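PDB 5HAB: ribonuclease J from Methanolobus psychrophilus R15, which probably degrades RNA as an exoribonuclease of the beta-CASP family of metallo-beta-lactamase-fold hydrolases. Local coordinates for residues L107-A112 against P430-I435; G32-N35 against M41-I44. The protein carries 1 engineered substitution. One frame throughout, in Å; residues are numbered along the deposited sequence.

Contact 1 of 2, residues L107-A112 against P430-I435; sequences LDHIGA and PAHGTI. With nucleotides of chain D.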
loop_
_atom_site.group_PDB
_atom_site.type_symbol
_atom_site.label_atom_id
_atom_site.label_comp_id
_atom_site.label_asym_id
_atom_site.label_seq_id
_atom_site.Cartn_x
_atom_site.Cartn_y
_atom_site.Cartn_z
ATOM N N LEU B 107 20.368 17.287 12.430
ATOM C CA LEU B 107 19.659 18.509 12.032
ATOM C C LEU B 107 18.243 18.644 12.585
ATOM O O LEU B 107 17.706 19.746 12.641
ATOM C CB LEU B 107 19.590 18.632 10.507
ATOM C CG LEU B 107 20.850 19.056 9.749
ATOM C CD1 LEU B 107 20.503 19.331 8.298
ATOM C CD2 LEU B 107 21.482 20.280 10.383
ATOM N N ASP B 108 17.622 17.537 12.969
ATOM C CA ASP B 108 16.276 17.630 13.513
ATOM C C ASP B 108 16.342 18.020 14.991
ATOM O O ASP B 108 15.312 18.148 15.650
ATOM C CB ASP B 108 15.508 16.317 13.320
ATOM C CG ASP B 108 15.999 15.214 14.225
ATOM O OD1 ASP B 108 17.227 15.014 14.328
ATOM O OD2 ASP B 108 15.145 14.550 14.844
ATOM N N HIS B 109 17.556 18.231 15.499
ATOM C CA HIS B 109 17.735 18.763 16.846
ATOM C C HIS B 109 18.554 20.059 16.912
ATOM O O HIS B 109 18.360 20.860 17.823
ATOM C CB HIS B 109 18.384 17.716 17.749
ATOM C CG HIS B 109 17.415 16.725 18.304
ATOM N ND1 HIS B 109 17.725 15.883 19.350
ATOM C CD2 HIS B 109 16.140 16.436 17.952
ATOM C CE1 HIS B 109 16.680 15.118 19.619
ATOM N NE2 HIS B 109 15.706 15.435 18.784
ATOM N N ILE B 110 19.458 20.285 15.963
ATOM C CA ILE B 110 20.262 21.507 16.007
ATOM C C ILE B 110 20.185 22.310 14.718
ATOM O O ILE B 110 20.826 23.349 14.603
ATOM C CB ILE B 110 21.740 21.209 16.340
ATOM C CG1 ILE B 110 22.432 20.501 15.172
ATOM C CG2 ILE B 110 21.854 20.422 17.636
ATOM C CD1 ILE B 110 23.943 20.491 15.281
ATOM N N GLY B 111 19.394 21.845 13.758
ATOM C CA GLY B 111 19.308 22.507 12.467
ATOM C C GLY B 111 18.829 23.951 12.488
ATOM O O GLY B 111 19.150 24.724 11.587
ATOM N N ALA B 112 18.068 24.321 13.515
ATOM C CA ALA B 112 17.549 25.682 13.629
ATOM C C ALA B 112 18.284 26.499 14.696
ATOM O O ALA B 112 17.935 27.654 14.934
ATOM C CB ALA B 112 16.056 25.664 13.924
ATOM N N PRO B 430 3.455 12.564 24.130
ATOM C CA PRO B 430 4.172 12.146 22.923
ATOM C C PRO B 430 4.630 13.329 22.085
ATOM O O PRO B 430 3.946 14.346 22.018
ATOM C CB PRO B 430 3.134 11.298 22.170
ATOM C CG PRO B 430 1.814 11.814 22.639
ATOM C CD PRO B 430 2.026 12.201 24.085
ATOM N N ALA B 431 5.785 13.179 21.449
ATOM C CA ALA B 431 6.401 14.248 20.673
ATOM C C ALA B 431 7.099 13.662 19.445
ATOM O O ALA B 431 7.044 12.452 19.224
ATOM C CB ALA B 431 7.389 15.015 21.531
ATOM N N HIS B 432 7.766 14.513 18.669
ATOM C CA HIS B 432 8.539 14.072 17.500
ATOM C C HIS B 432 7.704 13.270 16.510
ATOM O O HIS B 432 8.072 12.154 16.146
ATOM C CB HIS B 432 9.746 13.221 17.922
ATOM C CG HIS B 432 10.921 14.015 18.404
ATOM N ND1 HIS B 432 10.798 15.093 19.253
ATOM C CD2 HIS B 432 12.246 13.880 18.155
ATOM C CE1 HIS B 432 11.997 15.592 19.505
ATOM N NE2 HIS B 432 12.893 14.870 18.854
ATOM N N GLY B 433 6.592 13.835 16.061
ATOM C CA GLY B 433 5.797 13.163 15.054
ATOM C C GLY B 433 4.494 13.849 14.718
ATOM O O GLY B 433 4.179 14.917 15.244
ATOM N N THR B 434 3.743 13.224 13.819
ATOM C CA THR B 434 2.426 13.701 13.435
ATOM C C THR B 434 1.414 13.326 14.502
ATOM O O THR B 434 1.733 12.583 15.431
ATOM C CB THR B 434 1.991 13.107 12.099
ATOM O OG1 THR B 434 2.008 11.678 12.202
ATOM C CG2 THR B 434 2.955 13.547 10.983
ATOM N N ILE B 435 0.196 13.837 14.378
ATOM C CA ILE B 435 -0.862 13.436 15.291
ATOM C C ILE B 435 -1.194 11.947 15.102
ATOM O O ILE B 435 -1.597 11.278 16.051
ATOM C CB ILE B 435 -2.109 14.345 15.139
ATOM C CG1 ILE B 435 -3.146 14.019 16.229
ATOM C CG2 ILE B 435 -2.692 14.265 13.723
ATOM C CD1 ILE B 435 -4.333 14.968 16.253
ATOM P P A D 3 21.233 14.641 9.421
ATOM O OP1 A D 3 22.709 14.546 9.574
ATOM O OP2 A D 3 20.379 14.709 10.633
ATOM O "O5'" A D 3 20.895 15.915 8.524
ATOM C "C5'" A D 3 21.699 16.259 7.402
ATOM C "C4'" A D 3 21.157 15.670 6.123
ATOM O "O4'" A D 3 20.005 16.422 5.662
ATOM C "C3'" A D 3 22.099 15.674 4.932
ATOM O "O3'" A D 3 23.039 14.617 4.981
ATOM C "C2'" A D 3 21.144 15.580 3.747
ATOM O "O2'" A D 3 20.727 14.237 3.544
ATOM C "C1'" A D 3 19.944 16.387 4.250
ATOM N N9 A D 3 19.914 17.765 3.716
ATOM C C8 A D 3 20.382 18.930 4.273
ATOM N N7 A D 3 20.185 19.990 3.522
ATOM C C5 A D 3 19.542 19.489 2.395
ATOM C C6 A D 3 19.057 20.097 1.218
ATOM N N6 A D 3 19.146 21.405 0.962
ATOM N N1 A D 3 18.468 19.302 0.296
ATOM C C2 A D 3 18.373 17.990 0.543
ATOM N N3 A D 3 18.787 17.306 1.605
ATOM C C4 A D 3 19.369 18.121 2.505
ATOM P P A D 2 16.126 11.767 11.582
ATOM O OP1 A D 2 15.954 11.085 12.891
ATOM O OP2 A D 2 16.094 13.250 11.507
ATOM O "O5'" A D 2 17.497 11.247 10.953
ATOM C "C5'" A D 2 18.485 12.164 10.504
ATOM C "C4'" A D 2 18.844 11.944 9.055
ATOM O "O4'" A D 2 17.668 11.534 8.311
ATOM C "C3'" A D 2 19.358 13.170 8.313
ATOM O "O3'" A D 2 20.741 13.400 8.527
ATOM C "C2'" A D 2 19.004 12.870 6.861
ATOM O "O2'" A D 2 19.977 12.025 6.266
ATOM C "C1'" A D 2 17.699 12.086 7.012
ATOM N N9 A D 2 16.497 12.924 6.830
ATOM C C8 A D 2 15.510 13.169 7.754
ATOM N N7 A D 2 14.542 13.932 7.312
ATOM C C5 A D 2 14.906 14.199 6.000
ATOM C C6 A D 2 14.290 14.958 4.989
ATOM N N6 A D 2 13.134 15.610 5.154
ATOM N N1 A D 2 14.914 15.023 3.791
ATOM C C2 A D 2 16.074 14.367 3.632
ATOM N N3 A D 2 16.749 13.622 4.505
ATOM C C4 A D 2 16.102 13.573 5.683
#
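His109 and His432 swing their rings toward one another with nearly the same first torsion: each CG stands anti to its carbonyl carbon, beside the backbone N (chi1 -82° and -80°). The backbones stay far apart, the CA atoms of Asp108 and His432 being 9.4 Å from each other, and the two imidazoles span the gap. They join through a hydrogen bond of 2.9 Å between NE2 of His109 and NE2 of His432. Each nitrogen meets the other ring at its edge, close to the ring plane; the planes are almost perpendicular, so the rings meet rim to rim without stacking. His104 stacks on the His109 ring. The backbone O of His432 is held by the hydroxyl of Thr230.

The RNA lies against Leu107 and Asp108 at the start of helix 107-110. Leu107 N donates to OP2 of nucleotide A3 of chain D at 3.1 Å, and CD1 of Leu107 packs against O5' of the same nucleotide at 3.4 Å. The Asp108 carboxylate lies beside the preceding phosphate, its CG 3.4 Å from OP2 of A2 of chain D, and its OD2 is also close to Asp196. Such a gathering of acidic groups near two histidines is consistent with a metal-binding pocket. His104, Asp108 and His109 belong to the HxHxDH signature, whose second histidine is an engineered alanine here; as in relatives of the metallo-beta-lactamase fold, they probably line a two-zinc active site, together with Asp196 and His432.

Contact 2 of 2, residues G32-N35 against M41-I44; sequences GGYN and MTAI
The Tyr34 ring offers its edge to strand 41-46: OG1 of Thr42 lies in the ring plane, 3.3 Å from CE1, and the carbonyl O of Met41 is farther along the same margin, 3.9 Å from CE1. One face of the ring carries the methyl group of Ala431, placed off-centre above CE2. Ile429, on the same strand as Ala431, also touches the tyrosine.

The phenol OH reaches OG1 of Thr42 at 2.6 Å, making an angle of about 113° at OH between CZ and OG1, as expected for a hydroxyl pair. Thr42 turns OG1 toward it by setting that oxygen anti to its own carbonyl carbon (chi1 -60°); the methyl CG2 then rests 3.3 Å from the same OH. The two side chains cross at about a right angle, and the ring meets the threonine by its edge and hydroxyl, not by a face.

Beneath this bridge, Gly32 and Met41 form an antiparallel hydrogen-bonded pair. Gly32 N donates to Met41 O at 3.1 Å on a lone pair, while Met41 N reaches Gly32 O at 3.0 Å from well above the carbonyl plane, 52° out of it. Gly33 then turns the chain with backbone angles that call for glycine, leading away from the strand to the tyrosine. The extended start of the Met41 side chain carries its end away from Gly32, among Val31, Ile52, Met55 and Pro85.

In this buried place the two hydroxyls are joined by one bond, in which either could be the donor; the proton it does not use would need another acceptor. Two backbone bonds join the end of strand 24-32 to strand 41-46, and the Tyr34 bond ties the loop that follows to the same strand, fixing where the phenol end can lie.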
loop_
_atom_site.group_PDB
_atom_site.type_symbol
_atom_site.label_atom_id
_atom_site.label_comp_id
_atom_site.label_asym_id
_atom_site.label_seq_id
_atom_site.Cartn_x
_atom_site.Cartn_y
_atom_site.Cartn_z
ATOM N N GLY B 32 7.666 23.031 18.265
ATOM C CA GLY B 32 7.714 22.447 16.939
ATOM C C GLY B 32 7.936 20.954 17.033
ATOM O O GLY B 32 8.424 20.461 18.049
ATOM N N GLY B 33 7.579 20.229 15.978
ATOM C CA GLY B 33 7.781 18.792 15.954
ATOM C C GLY B 33 6.704 17.970 16.635
ATOM O O GLY B 33 6.861 16.766 16.816
ATOM N N TYR B 34 5.609 18.621 17.013
ATOM C CA TYR B 34 4.469 17.918 17.590
ATOM C C TYR B 34 3.370 17.709 16.542
ATOM O O TYR B 34 2.483 16.882 16.730
ATOM C CB TYR B 34 3.933 18.679 18.806
ATOM C CG TYR B 34 4.852 18.594 20.005
ATOM C CD1 TYR B 34 6.042 19.310 20.049
ATOM C CD2 TYR B 34 4.529 17.793 21.090
ATOM C CE1 TYR B 34 6.883 19.230 21.140
ATOM C CE2 TYR B 34 5.363 17.707 22.187
ATOM C CZ TYR B 34 6.540 18.426 22.205
ATOM O OH TYR B 34 7.369 18.338 23.298
ATOM N N ASN B 35 3.429 18.463 15.444
ATOM C CA ASN B 35 2.480 18.295 14.342
ATOM C C ASN B 35 3.118 17.673 13.111
ATOM O O ASN B 35 2.432 17.402 12.124
ATOM C CB ASN B 35 1.855 19.632 13.938
ATOM C CG ASN B 35 1.098 20.294 15.068
ATOM O OD1 ASN B 35 1.269 19.949 16.238
ATOM N ND2 ASN B 35 0.258 21.264 14.720
ATOM N N MET B 41 11.197 21.312 18.750
ATOM C CA MET B 41 11.533 22.221 19.832
ATOM C C MET B 41 10.507 22.099 20.951
ATOM O O MET B 41 9.291 22.217 20.727
ATOM C CB MET B 41 11.603 23.668 19.342
ATOM C CG MET B 41 11.980 24.653 20.443
ATOM S SD MET B 41 12.074 26.384 19.934
ATOM C CE MET B 41 13.359 26.371 18.718
ATOM N N THR B 42 11.009 21.864 22.157
ATOM C CA THR B 42 10.158 21.758 23.338
ATOM C C THR B 42 10.638 22.773 24.375
ATOM O O THR B 42 11.802 23.144 24.376
ATOM C CB THR B 42 10.176 20.320 23.919
ATOM O OG1 THR B 42 9.689 19.403 22.930
ATOM C CG2 THR B 42 9.319 20.205 25.183
ATOM N N ALA B 43 9.741 23.262 25.221
ATOM C CA ALA B 43 10.157 24.153 26.297
ATOM C C ALA B 43 9.609 23.653 27.625
ATOM O O ALA B 43 8.414 23.418 27.758
ATOM C CB ALA B 43 9.700 25.589 26.024
ATOM N N ILE B 44 10.497 23.464 28.594
ATOM C CA ILE B 44 10.113 23.019 29.926
ATOM C C ILE B 44 10.190 24.203 30.881
ATOM O O ILE B 44 11.268 24.717 31.153
ATOM C CB ILE B 44 11.012 21.870 30.424
ATOM C CG1 ILE B 44 11.062 20.722 29.410
ATOM C CG2 ILE B 44 10.545 21.380 31.793
ATOM C CD1 ILE B 44 9.711 20.117 29.103
#

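Contact 2 closes before contact 1 opens along the chain, yet their centres are only about 7 Å apart. Contact 2 joins strands 24-32 and 41-46 of the seven-strand sheet; contact 1 links helix 107-110 to the end of strand 427-431 in the six-strand sheet. Gly433 N and Gly33 O, 3.0 Å apart in a probable hydrogen bond, connect the two loops. Between the halves of contact 1 lies the beta-CASP region, so residues 430-435 return to the metallo-beta-lactamase fold after that insertion. Contact 2, whose nearest atom is about 10 Å from the RNA, does not reach the RNA itself but packs against the loop bearing His432.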